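Local coordinates for protein peptidase M28 (Shewanella amazonensis SB2B, PDB 3IIB) that probably works as a zinc metallopeptidase of family M28, a carboxypeptidase or dipeptidase cleaving peptide bonds at a two-zinc centre, at residues R62-P67 with N237-V242; T69-R74 with E303-L308; R75-A80 with S222-S227; I99-Q104 with A195-A200; V252-H257 with I295-Y300. All coordinates share one frame; numbering follows the deposited sequence. Where two conformers were deposited one is given.

Interaction 1 of 5, residues R62-P67 with N237-V242; sequences RVYKEP and NVIAEV
Residues 62-67 and 237-242 pair as antiparallel strands at 155°, with Arg62, Tyr64 and Glu66 opposite Glu241, Ile239 and Asn237 in hydrogen-bonded pairs. They belong to the large mixed beta-sheet of the M28 fold, where strand 293-300 flanks 237-242 on its other side. Val63, Ala240 and Val238, small or branched and apolar, suit the face toward helix 42-57; Lys65 starts there too, but its amine leads off, with Tyr236 as cation-pi partner.

On the other side of the sheet, the Tyr64 ring lies between Ile239 and Arg62. Ile239 CB sits over one side, 4.0 Å from the ring centroid of Tyr64, and Arg62 NH2 lies over the other, toward the rim. The hydroxyl donates to Glu241, Tyr64 OH to OE2 at 2.7 Å, coming from above the carboxylate plane. Arg62 runs beside Glu241 and forms a salt bridge through its NH1 to Glu241 OE1 at 3.1 Å, while Arg296 NE makes a second one, to OE2, which the tyrosine also holds; the buried carboxylate is probably well compensated. Asn237 OD1 is held by Ala301 N and ND2 by Gly309 O. Glu66 OE1, also bonded to His317, accepts from a water 2.8 Å away that in turn accepts from Asn237 ND2.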
# COMPACT_ATOMS: atom_id res chain seq x y z
N ARG A 62 36.45 8.58 -16.64
CA ARG A 62 35.65 9.04 -17.79
C ARG A 62 34.19 8.95 -17.41
O ARG A 62 33.76 8.06 -16.67
CB ARG A 62 35.90 8.16 -19.02
CG ARG A 62 37.32 8.23 -19.54
CD ARG A 62 37.53 7.34 -20.80
NE ARG A 62 36.65 7.71 -21.91
CZ ARG A 62 36.15 6.86 -22.81
NH1 ARG A 62 36.40 5.54 -22.74
NH2 ARG A 62 35.36 7.32 -23.79
N VAL A 63 33.43 9.91 -17.92
CA VAL A 63 31.99 9.95 -17.75
C VAL A 63 31.44 10.46 -19.05
O VAL A 63 31.82 11.55 -19.52
CB VAL A 63 31.53 10.90 -16.55
CG1 VAL A 63 29.99 10.99 -16.49
CG2 VAL A 63 32.11 10.46 -15.20
N TYR A 64 30.55 9.69 -19.66
CA TYR A 64 30.02 10.04 -20.98
C TYR A 64 28.71 9.34 -21.22
O TYR A 64 28.28 8.50 -20.42
CB TYR A 64 31.03 9.72 -22.08
CG TYR A 64 31.52 8.30 -22.13
CD1 TYR A 64 32.51 7.85 -21.28
CD2 TYR A 64 31.01 7.41 -23.06
CE1 TYR A 64 32.98 6.52 -21.36
CE2 TYR A 64 31.45 6.11 -23.14
CZ TYR A 64 32.44 5.67 -22.29
OH TYR A 64 32.90 4.36 -22.40
N LYS A 65 28.07 9.69 -22.32
CA LYS A 65 26.80 9.06 -22.64
C LYS A 65 26.69 8.71 -24.10
O LYS A 65 27.34 9.33 -24.95
CB LYS A 65 25.64 9.94 -22.21
CG LYS A 65 25.53 11.27 -22.91
CD LYS A 65 24.47 12.09 -22.23
CE LYS A 65 23.89 13.12 -23.11
NZ LYS A 65 24.81 14.26 -23.32
N GLU A 66 25.80 7.75 -24.38
CA GLU A 66 25.63 7.20 -25.71
C GLU A 66 24.14 7.13 -26.05
O GLU A 66 23.37 6.67 -25.24
CB GLU A 66 26.26 5.82 -25.78
CG GLU A 66 27.80 5.91 -25.59
CD GLU A 66 28.52 4.57 -25.66
OE1 GLU A 66 27.87 3.51 -25.50
OE2 GLU A 66 29.76 4.58 -25.84
N PRO A 67 23.77 7.56 -27.25
CA PRO A 67 22.34 7.68 -27.52
C PRO A 67 21.60 6.36 -27.77
O PRO A 67 22.15 5.37 -28.29
CB PRO A 67 22.30 8.55 -28.76
CG PRO A 67 23.54 8.19 -29.50
CD PRO A 67 24.58 7.99 -28.41
N ASN A 237 22.38 5.85 -22.71
CA ASN A 237 23.17 5.03 -21.78
C ASN A 237 24.22 5.96 -21.18
O ASN A 237 24.90 6.69 -21.91
CB ASN A 237 23.85 3.87 -22.52
CG ASN A 237 22.86 2.82 -23.03
OD1 ASN A 237 21.80 2.59 -22.43
ND2 ASN A 237 23.24 2.14 -24.11
N VAL A 238 24.33 5.96 -19.85
CA VAL A 238 25.26 6.83 -19.15
C VAL A 238 26.36 5.96 -18.60
O VAL A 238 26.08 4.92 -17.94
CB VAL A 238 24.55 7.61 -18.03
CG1 VAL A 238 25.55 8.41 -17.15
CG2 VAL A 238 23.47 8.52 -18.61
N ILE A 239 27.61 6.35 -18.88
CA ILE A 239 28.74 5.46 -18.65
C ILE A 239 29.79 6.19 -17.82
O ILE A 239 30.11 7.39 -18.06
CB ILE A 239 29.31 4.96 -19.96
CG1 ILE A 239 28.25 4.10 -20.72
CG2 ILE A 239 30.64 4.18 -19.69
CD1 ILE A 239 28.60 3.76 -22.17
N ALA A 240 30.33 5.46 -16.85
CA ALA A 240 31.52 5.91 -16.11
C ALA A 240 32.54 4.82 -16.03
O ALA A 240 32.22 3.61 -16.00
CB ALA A 240 31.17 6.35 -14.71
N GLU A 241 33.80 5.24 -15.95
CA GLU A 241 34.90 4.29 -15.90
C GLU A 241 35.89 4.61 -14.79
O GLU A 241 36.18 5.77 -14.50
CB GLU A 241 35.63 4.24 -17.26
CG GLU A 241 34.78 3.68 -18.38
CD GLU A 241 35.40 3.75 -19.76
OE1 GLU A 241 36.56 4.20 -19.90
OE2 GLU A 241 34.71 3.32 -20.71
N VAL A 242 36.33 3.53 -14.15
CA VAL A 242 37.54 3.48 -13.36
C VAL A 242 38.64 2.98 -14.29
O VAL A 242 38.62 1.86 -14.77
CB VAL A 242 37.40 2.51 -12.17
CG1 VAL A 242 38.73 2.46 -11.37
CG2 VAL A 242 36.20 2.91 -11.26
O HOH W 1 25.33 2.50 -26.07

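Interaction 2 of 5, residues T69-R74 with E303-L308; sequences TVPVWR and EELGLL. With ZN (zinc ion), chain B.
Pro71 meets Leu305 and Leu308, two leucines of the segment 303-308. Leu308 can be followed outward. From CB its CG lies anti to the carbonyl carbon, and chi2 of -178° carries CD1 straight on, away from CA. That methyl does the touching: Leu308 CD1 stands 3.5 Å from Pro71 CD, the two side chains meeting tip to tip, and it also rests 3.8 Å from Thr69 O. Leu305 comes from beside them, sliding past the proline in the opposite direction, and its CD1 lies 3.7 Å from Pro71 CG. A proline suits the spot because its rigid ring offers two methylenes, CG and CD, to two methyls at once.

The contact joins the long strand 62-84 to the metal-binding loop of the M28 fold, which follows strand 293-300 and leads into helix 308-316. The loop turns sharply here: Glu303 O accepts from both Gly306 N and Leu307 N on the same face of its plane. Gly306, with phi 111°, adopts a backbone shape in which a CB would jam against the preceding carbonyl, and Leu307 is the N-cap of the helix. On the far side of the loop from Pro71, Glu304 grips a zinc ion with both oxygens, OE1 at 2.2 Å and OE2 at 2.4 Å. Asp269, His402 and two waters complete that site. One of these waters, 2.1 Å from the zinc, donates to Glu303 OE1 at 2.7 Å.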
# COMPACT_ATOMS: atom_id res chain seq x y z
N THR A 69 17.60 5.20 -29.04
CA THR A 69 16.27 5.59 -29.54
C THR A 69 15.19 5.02 -28.63
O THR A 69 15.21 3.81 -28.30
CB THR A 69 16.05 5.09 -30.98
OG1 THR A 69 17.12 5.57 -31.82
CG2 THR A 69 14.64 5.53 -31.54
N VAL A 70 14.26 5.85 -28.21
CA VAL A 70 13.18 5.41 -27.33
C VAL A 70 11.80 5.92 -27.79
O VAL A 70 11.68 7.07 -28.27
CB VAL A 70 13.38 5.87 -25.86
CG1 VAL A 70 14.72 5.31 -25.29
CG2 VAL A 70 13.26 7.38 -25.75
N PRO A 71 10.76 5.09 -27.63
CA PRO A 71 9.40 5.52 -27.88
C PRO A 71 8.89 6.43 -26.76
O PRO A 71 9.46 6.49 -25.68
CB PRO A 71 8.60 4.22 -27.92
CG PRO A 71 9.36 3.29 -27.06
CD PRO A 71 10.81 3.69 -27.15
N VAL A 72 7.85 7.16 -27.10
CA VAL A 72 7.24 8.12 -26.18
C VAL A 72 5.78 7.79 -25.99
O VAL A 72 4.97 7.88 -26.93
CB VAL A 72 7.41 9.57 -26.67
CG1 VAL A 72 6.79 10.53 -25.69
CG2 VAL A 72 8.89 9.91 -26.83
N TRP A 73 5.47 7.42 -24.75
CA TRP A 73 4.10 7.15 -24.34
C TRP A 73 3.85 7.91 -23.04
O TRP A 73 4.65 7.86 -22.11
CB TRP A 73 3.91 5.64 -24.11
CG TRP A 73 2.55 5.22 -23.62
CD1 TRP A 73 1.43 4.96 -24.37
CD2 TRP A 73 2.19 4.94 -22.26
NE1 TRP A 73 0.40 4.58 -23.57
CE2 TRP A 73 0.82 4.56 -22.26
CE3 TRP A 73 2.86 5.01 -21.04
CZ2 TRP A 73 0.12 4.23 -21.08
CZ3 TRP A 73 2.15 4.68 -19.88
CH2 TRP A 73 0.80 4.28 -19.92
N ARG A 74 2.71 8.58 -22.99
CA ARG A 74 2.28 9.40 -21.85
C ARG A 74 0.99 8.83 -21.27
O ARG A 74 0.03 8.61 -21.99
CB ARG A 74 2.10 10.86 -22.27
CG ARG A 74 3.37 11.50 -22.88
N GLU A 303 15.31 0.30 -20.17
CA GLU A 303 15.18 -1.14 -19.89
C GLU A 303 13.72 -1.57 -19.84
O GLU A 303 13.38 -2.63 -20.32
CB GLU A 303 15.93 -1.51 -18.60
CG GLU A 303 15.92 -3.01 -18.30
CD GLU A 303 14.67 -3.49 -17.57
OE1 GLU A 303 13.92 -2.64 -17.06
OE2 GLU A 303 14.46 -4.72 -17.49
N GLU A 304 12.88 -0.75 -19.24
CA GLU A 304 11.45 -1.05 -19.03
C GLU A 304 10.68 -1.20 -20.33
O GLU A 304 9.65 -1.86 -20.36
CB GLU A 304 10.78 0.03 -18.16
CG GLU A 304 11.41 0.28 -16.78
CD GLU A 304 11.16 -0.84 -15.79
OE1 GLU A 304 10.63 -1.90 -16.18
OE2 GLU A 304 11.47 -0.60 -14.61
N LEU A 305 11.21 -0.62 -21.40
CA LEU A 305 10.55 -0.64 -22.69
C LEU A 305 11.09 -1.76 -23.60
O LEU A 305 10.85 -1.74 -24.80
CB LEU A 305 10.69 0.72 -23.39
CG LEU A 305 10.25 1.92 -22.54
CD1 LEU A 305 10.32 3.18 -23.44
CD2 LEU A 305 8.85 1.74 -21.93
N GLY A 306 11.81 -2.73 -23.03
CA GLY A 306 12.33 -3.83 -23.82
C GLY A 306 13.84 -3.85 -24.00
O GLY A 306 14.35 -4.20 -25.07
N LEU A 307 14.57 -3.54 -22.94
CA LEU A 307 16.04 -3.59 -22.99
C LEU A 307 16.62 -2.75 -24.12
O LEU A 307 17.64 -3.08 -24.67
CB LEU A 307 16.56 -5.03 -23.14
CG LEU A 307 15.86 -6.14 -22.39
CD1 LEU A 307 16.55 -7.51 -22.69
CD2 LEU A 307 15.80 -5.81 -20.91
N LEU A 308 15.99 -1.64 -24.46
CA LEU A 308 16.45 -0.87 -25.62
C LEU A 308 17.89 -0.37 -25.47
O LEU A 308 18.66 -0.42 -26.41
CB LEU A 308 15.51 0.31 -25.90
CG LEU A 308 14.04 -0.07 -26.13
CD1 LEU A 308 13.20 1.17 -26.43
CD2 LEU A 308 13.86 -1.14 -27.22
ZN ZN B . 10.98 -2.87 -14.21
O HOH W 2 12.94 -3.52 -14.75
O HOH W 3 10.82 -4.99 -14.40

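Interaction 3 of 5, residues R75-A80 with S222-S227; sequences RGIAKA and SLELGS
Ala78 and Leu225 pack on the close-fitting face of this antiparallel pair, Ala78 CB lying 3.9 Å from Leu225 CD2. Next to them Ala80 CB touches Leu223 CD1 at 4.0 Å. Alanines suit strand 75-80 here because a single methyl lets the longer leucines of 222-227 lean across; Ala199 touches both leucines, and strand 88-94 touches Ala80 and Leu223. Arg75 points to the same face but reaches away, to Asp262 in a salt bridge and to Ala94 and Thr184.

Near Arg75 the register slips by one residue in a beta bulge. Gly76 N donates to Gly226 O at 2.7 Å, from well above the carbonyl plane, whereas Gly226 N reaches Ile77 O. Glycine suits both places: a CB at 76 would clash with Gly226 C, and one at 226 would sit tight against Ile77 N. Beyond the bulge Lys79 and Glu224 restore a regular hydrogen-bonded pair.

The side of Lys79 and Glu224 is more exposed, and water enters between their charged ends. Ile77 CG2 reaches Glu224 OE2 there, at 3.9 Å. Lys79 runs alongside Glu224, both pointing the same way; chi3 of 62° turns CE out of the extended line, and NZ stays 4.3 Å from Glu224 OE1, beyond salt-bridge distance. A water bridges them, accepting from Lys79 NZ at 2.6 Å and donating to Glu224 OE1 at 2.9 Å. With the charges linked through water, the ion pair probably adds little, and the pairing rests mainly on backbone hydrogen bonds and alanine-leucine packing.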
# COMPACT_ATOMS: atom_id res chain seq x y z
N ARG A 75 1.01 8.64 -19.96
CA ARG A 75 -0.08 8.13 -19.19
C ARG A 75 -1.01 9.29 -18.83
O ARG A 75 -0.56 10.34 -18.35
CB ARG A 75 0.47 7.54 -17.89
CG ARG A 75 -0.55 6.87 -17.01
CD ARG A 75 0.10 6.46 -15.67
NE ARG A 75 1.24 5.57 -15.87
CZ ARG A 75 1.16 4.27 -16.17
NH1 ARG A 75 -0.01 3.68 -16.25
NH2 ARG A 75 2.27 3.55 -16.38
N GLY A 76 -2.28 9.11 -19.09
CA GLY A 76 -3.26 10.09 -18.65
C GLY A 76 -4.03 9.53 -17.46
O GLY A 76 -3.48 8.83 -16.59
N ILE A 77 -5.33 9.82 -17.47
CA ILE A 77 -6.24 9.39 -16.42
C ILE A 77 -6.45 7.87 -16.43
O ILE A 77 -6.35 7.21 -17.47
CB ILE A 77 -7.61 10.15 -16.56
CG1 ILE A 77 -8.43 10.10 -15.27
CG2 ILE A 77 -8.43 9.60 -17.73
CD1 ILE A 77 -9.86 10.59 -15.45
N ALA A 78 -6.71 7.30 -15.27
CA ALA A 78 -7.09 5.90 -15.15
C ALA A 78 -8.19 5.86 -14.09
O ALA A 78 -7.96 6.19 -12.93
CB ALA A 78 -5.90 5.04 -14.73
N LYS A 79 -9.39 5.50 -14.51
CA LYS A 79 -10.52 5.36 -13.61
C LYS A 79 -11.26 4.08 -13.97
O LYS A 79 -11.50 3.81 -15.15
CB LYS A 79 -11.48 6.52 -13.76
CG LYS A 79 -10.95 7.84 -13.30
CD LYS A 79 -11.93 8.96 -13.65
CE LYS A 79 -13.29 8.78 -12.96
NZ LYS A 79 -14.17 9.98 -13.18
N ALA A 80 -11.59 3.28 -12.98
CA ALA A 80 -12.39 2.10 -13.23
C ALA A 80 -13.32 1.84 -12.06
O ALA A 80 -13.05 2.23 -10.92
CB ALA A 80 -11.52 0.90 -13.51
N SER A 222 -16.83 -0.33 -15.69
CA SER A 222 -16.48 0.86 -16.45
C SER A 222 -14.97 1.02 -16.43
O SER A 222 -14.36 0.82 -15.37
CB SER A 222 -17.11 2.10 -15.83
OG SER A 222 -16.75 3.26 -16.57
N LEU A 223 -14.35 1.35 -17.58
CA LEU A 223 -12.91 1.56 -17.66
C LEU A 223 -12.62 2.80 -18.52
O LEU A 223 -13.12 2.94 -19.65
CB LEU A 223 -12.22 0.36 -18.30
CG LEU A 223 -10.70 0.40 -18.46
CD1 LEU A 223 -9.92 0.46 -17.12
CD2 LEU A 223 -10.25 -0.84 -19.27
N GLU A 224 -11.81 3.68 -17.95
CA GLU A 224 -11.41 4.91 -18.61
C GLU A 224 -9.92 5.00 -18.50
O GLU A 224 -9.41 4.94 -17.38
CB GLU A 224 -12.04 6.12 -17.94
CG GLU A 224 -11.67 7.41 -18.63
CD GLU A 224 -12.39 8.62 -18.10
OE1 GLU A 224 -13.13 8.51 -17.09
OE2 GLU A 224 -12.22 9.68 -18.74
N LEU A 225 -9.25 5.10 -19.65
CA LEU A 225 -7.81 5.28 -19.72
C LEU A 225 -7.48 6.38 -20.69
O LEU A 225 -7.96 6.41 -21.83
CB LEU A 225 -7.08 4.01 -20.17
CG LEU A 225 -7.28 2.76 -19.32
CD1 LEU A 225 -6.64 1.56 -20.06
CD2 LEU A 225 -6.74 2.90 -17.86
N GLY A 226 -6.68 7.32 -20.21
CA GLY A 226 -6.19 8.39 -21.05
C GLY A 226 -4.74 7.98 -21.27
O GLY A 226 -4.06 7.46 -20.37
N SER A 227 -4.28 8.16 -22.47
CA SER A 227 -2.88 7.95 -22.79
C SER A 227 -2.66 8.59 -24.14
O SER A 227 -3.64 8.89 -24.85
CB SER A 227 -2.55 6.45 -22.87
OG SER A 227 -3.07 5.88 -24.08
O HOH W 4 -4.19 5.82 -18.09
O HOH W 5 -14.55 4.50 -15.36
O HOH W 6 -13.55 10.86 -15.51

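Interaction 4 of 5, residues I99-Q104 with A195-A200; sequences IATPAQ and AIPAAA
Ile99 lies across the peptide links of Ala195 to Pro197, using every branch of its side chain. With chi1 at 63°, CG1 stands between the backbone N and the carbonyl carbon and comes 3.6 Å from Pro197 N. Its terminal methyl carries on to Ala195, Ile99 CD1 resting 3.3 Å from Ala195 O. The other branch, Ile99 CG2, meets Ala195 CB at 3.9 Å. A beta-branched isoleucine suits the place, because one arm, CG1 and CD1, can lie against the 195-197 backbone while CG2 meets the alanine methyl. Two residues on, Thr101 crosses the proline obliquely, its CG2 lying 3.6 Å from both Pro197 CB and Pro197 CG.

Polar groups outside this apolar shell set its position. Thr101 OG1, on the other branch from CG2, accepts from Leu225 N of strand 220-242. Tyr189 OH joins the two segments indirectly, bonded to Ile99 N and to Ile196 O, and Ser98 OG bonds to Ala198 N. Pro197 is also packed on Leu225. The loop between strands 88-94 and 106-113 is thus laid over the entry to strand 198-201, in the part of the chain inserted between strands 62-84 and 220-242.

Because the direct touch is purely van der Waals, shape decides the fit here, while alignment probably comes from the surrounding hydroxyls together with backbone bonds such as those of Thr101 with Leu225 and Ala199 with Ile169.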
# COMPACT_ATOMS: atom_id res chain seq x y z
N ILE A 99 -3.35 1.90 -25.44
CA ILE A 99 -4.13 2.94 -26.05
C ILE A 99 -5.17 3.42 -25.03
O ILE A 99 -5.48 2.75 -24.05
CB ILE A 99 -4.85 2.44 -27.36
CG1 ILE A 99 -5.86 1.33 -27.07
CG2 ILE A 99 -3.80 1.95 -28.39
CD1 ILE A 99 -6.90 1.12 -28.23
N ALA A 100 -5.73 4.59 -25.31
CA ALA A 100 -6.80 5.16 -24.50
C ALA A 100 -8.09 4.41 -24.81
O ALA A 100 -8.24 3.84 -25.90
CB ALA A 100 -6.99 6.68 -24.83
N THR A 101 -9.02 4.47 -23.87
CA THR A 101 -10.40 3.97 -24.09
C THR A 101 -11.13 4.93 -25.00
O THR A 101 -10.70 6.07 -25.11
CB THR A 101 -11.13 3.84 -22.77
OG1 THR A 101 -10.97 5.05 -22.02
CG2 THR A 101 -10.57 2.64 -21.97
N PRO A 102 -12.20 4.46 -25.68
CA PRO A 102 -13.01 5.28 -26.56
C PRO A 102 -13.50 6.56 -25.89
O PRO A 102 -13.73 6.57 -24.69
CB PRO A 102 -14.22 4.40 -26.88
CG PRO A 102 -13.78 3.05 -26.65
CD PRO A 102 -12.72 3.08 -25.61
N ALA A 103 -13.64 7.62 -26.68
CA ALA A 103 -14.21 8.88 -26.21
C ALA A 103 -15.61 8.64 -25.66
O ALA A 103 -15.95 9.16 -24.59
CB ALA A 103 -14.23 9.91 -27.36
N GLN A 104 -16.39 7.81 -26.36
CA GLN A 104 -17.75 7.43 -25.93
C GLN A 104 -17.76 6.75 -24.55
O GLN A 104 -18.80 6.71 -23.88
CB GLN A 104 -18.38 6.47 -26.94
N ALA A 195 -5.56 -3.13 -31.53
CA ALA A 195 -5.12 -2.67 -30.20
C ALA A 195 -6.35 -2.34 -29.36
O ALA A 195 -7.31 -1.72 -29.82
CB ALA A 195 -4.20 -1.42 -30.32
N ILE A 196 -6.35 -2.86 -28.13
CA ILE A 196 -7.44 -2.56 -27.20
C ILE A 196 -6.87 -1.98 -25.87
O ILE A 196 -5.73 -2.27 -25.51
CB ILE A 196 -8.33 -3.82 -26.94
CG1 ILE A 196 -7.50 -4.93 -26.30
CG2 ILE A 196 -9.12 -4.22 -28.25
CD1 ILE A 196 -8.33 -6.14 -25.75
N PRO A 197 -7.67 -1.18 -25.15
CA PRO A 197 -7.27 -0.69 -23.83
C PRO A 197 -6.96 -1.82 -22.87
O PRO A 197 -7.66 -2.83 -22.85
CB PRO A 197 -8.47 0.11 -23.36
CG PRO A 197 -9.27 0.38 -24.52
CD PRO A 197 -9.03 -0.73 -25.49
N ALA A 198 -5.93 -1.63 -22.06
CA ALA A 198 -5.36 -2.69 -21.24
C ALA A 198 -4.91 -2.07 -19.91
O ALA A 198 -4.13 -1.13 -19.93
CB ALA A 198 -4.15 -3.32 -21.93
N ALA A 199 -5.40 -2.62 -18.79
CA ALA A 199 -5.14 -2.09 -17.47
C ALA A 199 -4.93 -3.22 -16.48
O ALA A 199 -5.39 -4.34 -16.70
CB ALA A 199 -6.30 -1.22 -17.02
N ALA A 200 -4.21 -2.91 -15.41
CA ALA A 200 -4.06 -3.79 -14.25
C ALA A 200 -4.86 -3.20 -13.08
O ALA A 200 -4.89 -1.98 -12.89
CB ALA A 200 -2.60 -3.92 -13.86

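Interaction 5 of 5, residues V252-H257 with I295-Y300; sequences VLIGAH and IRVVLY. With ZN (zinc ion), chain C.
A beta-alpha-beta unit, strand 247-257, helix 267-285 and strand 293-300, brings Val252-His257 alongside Ile295-Tyr300 as parallel neighbours. Five backbone hydrogen bonds knit them, from Arg296 N to Val252 O (2.7 Å) through to Tyr300 N to Ala256 O (2.8 Å). The side chains of Val252, Ile254, Ile295 and Val297 form an apolar face against helices 267-285 and 413-432.

On the other face Leu253 CG meets Val298 CG2 at 3.8 Å, and Leu253 CD1 faces Tyr300 OH tip to tip at 3.6 Å. Within its own strand, Val298 CG1 lies over the centre of the Tyr300 ring. Glycine suits position 255, as a CB there would be tight against Tyr300 CE2 and Val298 O. Arg296 turns away to Glu320.

Such parallel strands form the core of the M28 fold, whose metal ligands sit at or beyond their C-terminal ends. His257 closes its strand: CG stands between the backbone N and the carbonyl carbon (chi1 62°), while CB touches Tyr300 O at 3.4 Å. The imidazole then leads away from strand 295-300, and NE2 binds zinc at 2.2 Å. Asp269 and Asp331 also bind this ion, and a water 1.9 Å from it is shared with the second zinc.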
# COMPACT_ATOMS: atom_id res chain seq x y z
N VAL A 252 35.55 -4.77 -17.42
CA VAL A 252 34.61 -5.42 -16.51
C VAL A 252 33.43 -4.46 -16.45
O VAL A 252 33.57 -3.29 -16.03
CB VAL A 252 35.20 -5.61 -15.12
CG1 VAL A 252 34.12 -6.06 -14.12
CG2 VAL A 252 36.40 -6.60 -15.21
N LEU A 253 32.27 -4.92 -16.88
CA LEU A 253 31.08 -4.10 -16.95
C LEU A 253 30.15 -4.44 -15.79
O LEU A 253 29.76 -5.60 -15.61
CB LEU A 253 30.36 -4.36 -18.28
CG LEU A 253 29.21 -3.46 -18.73
CD1 LEU A 253 28.87 -3.72 -20.19
CD2 LEU A 253 27.98 -3.63 -17.89
N ILE A 254 29.80 -3.43 -15.01
CA ILE A 254 28.79 -3.61 -13.97
C ILE A 254 27.71 -2.58 -14.23
O ILE A 254 27.98 -1.38 -14.45
CB ILE A 254 29.41 -3.54 -12.52
CG1 ILE A 254 30.13 -2.20 -12.29
CG2 ILE A 254 30.32 -4.83 -12.20
CD1 ILE A 254 30.65 -2.06 -10.81
N GLY A 255 26.49 -3.07 -14.31
CA GLY A 255 25.40 -2.25 -14.81
C GLY A 255 24.16 -2.20 -13.94
O GLY A 255 23.98 -2.98 -12.98
N ALA A 256 23.27 -1.30 -14.34
CA ALA A 256 21.92 -1.17 -13.79
C ALA A 256 21.15 -0.44 -14.87
O ALA A 256 21.75 0.05 -15.84
CB ALA A 256 21.94 -0.34 -12.46
N HIS A 257 19.83 -0.29 -14.70
CA HIS A 257 19.10 0.64 -15.62
C HIS A 257 18.68 1.90 -14.88
O HIS A 257 18.33 1.83 -13.72
CB HIS A 257 17.92 -0.01 -16.34
CG HIS A 257 16.82 -0.53 -15.47
ND1 HIS A 257 15.66 0.18 -15.24
CD2 HIS A 257 16.64 -1.74 -14.87
CE1 HIS A 257 14.85 -0.53 -14.48
NE2 HIS A 257 15.42 -1.70 -14.24
N ILE A 295 37.15 -0.80 -15.28
CA ILE A 295 35.81 -1.10 -14.77
C ILE A 295 34.85 -0.08 -15.32
O ILE A 295 35.01 1.12 -15.10
CB ILE A 295 35.78 -1.12 -13.24
CG1 ILE A 295 36.66 -2.27 -12.74
CG2 ILE A 295 34.33 -1.22 -12.68
CD1 ILE A 295 37.11 -2.15 -11.22
N ARG A 296 33.83 -0.56 -16.01
CA ARG A 296 32.88 0.32 -16.66
C ARG A 296 31.49 0.17 -16.01
O ARG A 296 30.91 -0.94 -16.00
CB ARG A 296 32.83 0.01 -18.17
CG ARG A 296 31.84 0.92 -18.92
CD ARG A 296 31.80 0.65 -20.40
NE ARG A 296 33.05 1.06 -21.03
CZ ARG A 296 33.46 0.69 -22.25
NH1 ARG A 296 32.73 -0.16 -23.00
NH2 ARG A 296 34.60 1.15 -22.72
N VAL A 297 30.99 1.27 -15.44
CA VAL A 297 29.63 1.35 -14.92
C VAL A 297 28.74 1.76 -16.07
O VAL A 297 28.99 2.78 -16.70
CB VAL A 297 29.50 2.35 -13.75
CG1 VAL A 297 28.02 2.56 -13.35
CG2 VAL A 297 30.29 1.85 -12.52
N VAL A 298 27.72 0.95 -16.38
CA VAL A 298 26.79 1.34 -17.43
C VAL A 298 25.41 1.46 -16.81
O VAL A 298 24.90 0.48 -16.22
CB VAL A 298 26.75 0.34 -18.63
CG1 VAL A 298 25.80 0.85 -19.69
CG2 VAL A 298 28.13 0.13 -19.16
N LEU A 299 24.81 2.64 -16.96
CA LEU A 299 23.49 2.90 -16.46
C LEU A 299 22.59 2.97 -17.68
O LEU A 299 22.60 3.95 -18.43
CB LEU A 299 23.44 4.18 -15.62
CG LEU A 299 24.44 4.31 -14.49
CD1 LEU A 299 24.26 5.62 -13.70
CD2 LEU A 299 24.26 3.11 -13.56
N TYR A 300 21.89 1.87 -17.93
CA TYR A 300 21.21 1.68 -19.20
C TYR A 300 19.92 2.44 -19.27
O TYR A 300 19.18 2.54 -18.29
CB TYR A 300 20.91 0.18 -19.47
CG TYR A 300 22.12 -0.71 -19.74
CD1 TYR A 300 22.63 -0.79 -21.00
CD2 TYR A 300 22.70 -1.48 -18.75
CE1 TYR A 300 23.72 -1.63 -21.30
CE2 TYR A 300 23.79 -2.29 -19.02
CZ TYR A 300 24.28 -2.38 -20.30
OH TYR A 300 25.33 -3.22 -20.58
ZN ZN C . 14.36 -3.42 -13.43
O HOH W 2 12.94 -3.52 -14.75
O HOH W 7 13.51 -5.45 -12.55

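Overall arrangement
Interactions 1, 2 and 3 follow strand 62-84 from one end of the molecule toward the other, with the centres of 1 and 3 about 38 Å apart. Interactions 1 and 5 are adjacent in the same sheet: Ala240 O to Val297 N (2.7 Å) is a probable hydrogen bond linking their strands. Interactions 2 and 5 converge on the metals, the loop 303-308 and strand 252-257 each supplying a ligand to one zinc, with a single water bound by both ions. Interactions 3 and 4 lie about 8 Å apart by centres and touch where Ala100 CB packs on Leu225 O (3.2 Å); their centres are about 36 and 37 Å from that of interaction 5.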